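Local atomic coordinates of trichothecene 3-O-acetyltransferase (Gibberella zeae, PDB entry 2RKV), a protein that probably transfers an acetyl group from acetyl-coenzyme A to the 3-hydroxyl of trichothecene mycotoxins such as T-2 toxin. Residues L278-G283 with P407-M412. Numbering follows the deposited sequence.
Sequences LERIDG and PVESLM. With ZBA (12,13-Epoxytrichothec-9-ene-3,4,8,15-tetrol-4,15-diacetate-8-isovalerate), chain D.
The guanidinium of Arg-280 and the carboxylate of Glu-409 meet with their planes 48° apart, and OE2 of Glu-409 approaches the guanidinium obliquely, well out of its plane. Arg-280 NH2 stands 3.9 Å from Glu-409 OE2, a long salt bridge that rests on charge without a directed hydrogen bond. The two side chains reach for one another from opposite directions and bridge backbones that stay far apart: even the closest CA pair between the two segments, Arg-280 and Ser-410, is 15.1 Å apart. Both chains are extended, Arg-280 from CG to NE and Glu-409 beyond a CG that lies anti to the backbone N (chi1 -167°). Firmer partners sit outside the pair: Arg-280 NE forms a salt bridge with Asp-433 and its NH2 a hydrogen bond with Ser-372 O, while Glu-409 OE2 pairs with Arg-430.

Glu-409 belongs to a type II turn, closed by Leu-411 N to Val-408 O at 3.0 Å, which leads into strand 411-414, whose Leu-411 and Tyr-413 line the T-2 pocket of this BAHD-superfamily acetyltransferase. Leu-411 CD1 packs 3.5 Å from C36 of the toxin.

The contact thus ties the loop after helix 261-277 to this turn through a row of acid and base running from Asp-433 to Arg-430. It exemplifies a charge pair whose groups are placed largely by firmer partners, the long pair itself probably adding only modest attraction.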
loop_
_atom_site.group_PDB
_atom_site.type_symbol
_atom_site.label_atom_id
_atom_site.label_comp_id
_atom_site.label_asym_id
_atom_site.label_seq_id
_atom_site.Cartn_x
_atom_site.Cartn_y
_atom_site.Cartn_z
ATOM N N LEU A 278 -12.469 23.902 -0.299
ATOM C CA LEU A 278 -13.511 24.930 -0.395
ATOM C C LEU A 278 -12.939 26.288 -0.786
ATOM O O LEU A 278 -13.658 27.141 -1.320
ATOM C CB LEU A 278 -14.263 25.066 0.930
ATOM C CG LEU A 278 -15.306 24.001 1.264
ATOM C CD1 LEU A 278 -15.699 24.120 2.729
ATOM C CD2 LEU A 278 -16.532 24.115 0.356
ATOM N N GLU A 279 -11.650 26.482 -0.515
ATOM C CA GLU A 279 -10.959 27.722 -0.870
ATOM C C GLU A 279 -10.679 27.854 -2.369
ATOM O O GLU A 279 -10.339 28.941 -2.841
ATOM C CB GLU A 279 -9.672 27.881 -0.055
ATOM C CG GLU A 279 -9.885 27.936 1.455
ATOM C CD GLU A 279 -10.885 29.009 1.880
ATOM O OE1 GLU A 279 -10.738 30.172 1.445
ATOM O OE2 GLU A 279 -11.817 28.688 2.651
ATOM N N ARG A 280 -10.835 26.765 -3.120
ATOM C CA ARG A 280 -10.597 26.803 -4.570
ATOM C C ARG A 280 -11.731 26.269 -5.440
ATOM O O ARG A 280 -11.751 26.518 -6.646
ATOM C CB ARG A 280 -9.261 26.148 -4.942
ATOM C CG ARG A 280 -9.150 24.683 -4.585
ATOM C CD ARG A 280 -7.884 24.086 -5.181
ATOM N NE ARG A 280 -7.757 22.667 -4.844
ATOM C CZ ARG A 280 -8.261 21.669 -5.565
ATOM N NH1 ARG A 280 -8.930 21.914 -6.684
ATOM N NH2 ARG A 280 -8.092 20.412 -5.166
ATOM N N ILE A 281 -12.662 25.527 -4.848
ATOM C CA ILE A 281 -13.836 25.030 -5.582
ATOM C C ILE A 281 -15.131 25.165 -4.767
ATOM O O ILE A 281 -15.092 25.359 -3.553
ATOM C CB ILE A 281 -13.660 23.560 -6.082
ATOM C CG1 ILE A 281 -13.145 22.665 -4.949
ATOM C CG2 ILE A 281 -12.755 23.504 -7.333
ATOM C CD1 ILE A 281 -12.591 21.327 -5.397
ATOM N N ASP A 282 -16.274 25.068 -5.446
ATOM C CA ASP A 282 -17.572 25.211 -4.788
ATOM C C ASP A 282 -17.916 24.007 -3.911
ATOM O O ASP A 282 -17.545 22.876 -4.225
ATOM C CB ASP A 282 -18.687 25.430 -5.816
ATOM C CG ASP A 282 -19.959 25.966 -5.183
ATOM O OD1 ASP A 282 -19.944 27.119 -4.702
ATOM O OD2 ASP A 282 -20.968 25.236 -5.159
ATOM N N GLY A 283 -18.644 24.259 -2.825
ATOM C CA GLY A 283 -19.117 23.193 -1.940
ATOM C C GLY A 283 -19.980 22.142 -2.617
ATOM O O GLY A 283 -20.111 21.022 -2.118
ATOM N N PRO A 407 4.735 12.788 -7.123
ATOM C CA PRO A 407 3.440 13.148 -6.560
ATOM C C PRO A 407 2.313 12.562 -7.403
ATOM O O PRO A 407 2.401 12.547 -8.637
ATOM C CB PRO A 407 3.436 14.682 -6.648
ATOM C CG PRO A 407 4.869 15.056 -6.627
ATOM C CD PRO A 407 5.543 13.981 -7.437
ATOM N N VAL A 408 1.288 12.058 -6.727
ATOM C CA VAL A 408 0.085 11.550 -7.366
ATOM C C VAL A 408 -1.070 12.179 -6.603
ATOM O O VAL A 408 -1.382 11.756 -5.484
ATOM C CB VAL A 408 -0.010 10.002 -7.279
ATOM C CG1 VAL A 408 -1.297 9.497 -7.925
ATOM C CG2 VAL A 408 1.212 9.339 -7.921
ATOM N N GLU A 409 -1.683 13.204 -7.193
ATOM C CA GLU A 409 -2.661 14.007 -6.451
ATOM C C GLU A 409 -3.761 13.159 -5.823
ATOM O O GLU A 409 -4.384 12.337 -6.500
ATOM C CB GLU A 409 -3.280 15.099 -7.329
ATOM C CG GLU A 409 -4.046 16.121 -6.496
ATOM C CD GLU A 409 -4.764 17.167 -7.318
ATOM O OE1 GLU A 409 -4.711 17.107 -8.568
ATOM O OE2 GLU A 409 -5.389 18.048 -6.697
ATOM N N SER A 410 -3.960 13.367 -4.519
ATOM C CA SER A 410 -5.030 12.743 -3.729
ATOM C C SER A 410 -4.758 11.295 -3.294
ATOM O O SER A 410 -5.581 10.680 -2.597
ATOM C CB SER A 410 -6.384 12.861 -4.436
ATOM O OG SER A 410 -6.721 14.232 -4.578
ATOM N N LEU A 411 -3.611 10.761 -3.707
ATOM C CA LEU A 411 -3.176 9.449 -3.225
ATOM C C LEU A 411 -2.658 9.569 -1.792
ATOM O O LEU A 411 -1.914 10.502 -1.460
ATOM C CB LEU A 411 -2.087 8.871 -4.136
ATOM C CG LEU A 411 -1.588 7.453 -3.840
ATOM C CD1 LEU A 411 -2.726 6.435 -3.886
ATOM C CD2 LEU A 411 -0.490 7.100 -4.849
ATOM N N MET A 412 -3.036 8.615 -0.936
ATOM C CA MET A 412 -2.642 8.673 0.465
ATOM C C MET A 412 -2.415 7.282 1.039
ATOM O O MET A 412 -3.038 6.320 0.592
ATOM C CB MET A 412 -3.704 9.387 1.302
ATOM C CG MET A 412 -4.102 10.738 0.772
ATOM S SD MET A 412 -5.352 11.496 1.821
ATOM C CE MET A 412 -5.630 12.990 0.867
HETATM O O18 ZBA D . -2.849 5.745 -8.510
HETATM C C44 ZBA D . -2.259 4.874 -9.005
HETATM C C45 ZBA D . -2.014 4.695 -10.460
HETATM C C46 ZBA D . -0.644 5.039 -10.822
HETATM C C48 ZBA D . -0.358 6.408 -10.478
HETATM C C47 ZBA D . -0.285 5.005 -12.276
HETATM O O17 ZBA D . -1.684 3.920 -8.266
HETATM C C31 ZBA D . -1.610 4.025 -6.836
HETATM C C30 ZBA D . -2.848 3.521 -6.172
HETATM C C32 ZBA D . -0.364 3.320 -6.452
HETATM C C39 ZBA D . 0.896 3.937 -7.015
HETATM C C33 ZBA D . -0.382 2.246 -5.726
HETATM C C34 ZBA D . -1.608 1.622 -5.178
HETATM O O10 ZBA D . -1.681 2.100 -3.820
HETATM C C29 ZBA D . -2.905 2.016 -5.911
HETATM C C38 ZBA D . -2.946 1.269 -7.240
HETATM O O12 ZBA D . -3.707 1.994 -8.193
HETATM C C40 ZBA D . -4.494 1.380 -9.061
HETATM C C41 ZBA D . -5.159 2.390 -9.967
HETATM O O13 ZBA D . -4.691 0.263 -9.137
HETATM C C28 ZBA D . -4.152 1.606 -5.019
HETATM C C37 ZBA D . -5.512 1.803 -5.717
HETATM C C35 ZBA D . -4.027 2.379 -3.713
HETATM C C25 ZBA D . -2.827 1.759 -3.096
HETATM C C36 ZBA D . -4.708 3.571 -3.293
HETATM O O11 ZBA D . -5.202 2.315 -2.892
HETATM C C27 ZBA D . -3.955 0.155 -4.469
HETATM C C26 ZBA D . -3.159 0.303 -3.186
HETATM O O16 ZBA D . -2.022 -0.513 -3.147
HETATM O O14 ZBA D . -5.264 -0.306 -4.118
HETATM C C42 ZBA D . -5.672 -1.568 -4.083
HETATM O O15 ZBA D . -6.779 -1.875 -3.780
HETATM C C43 ZBA D . -4.601 -2.477 -4.398
#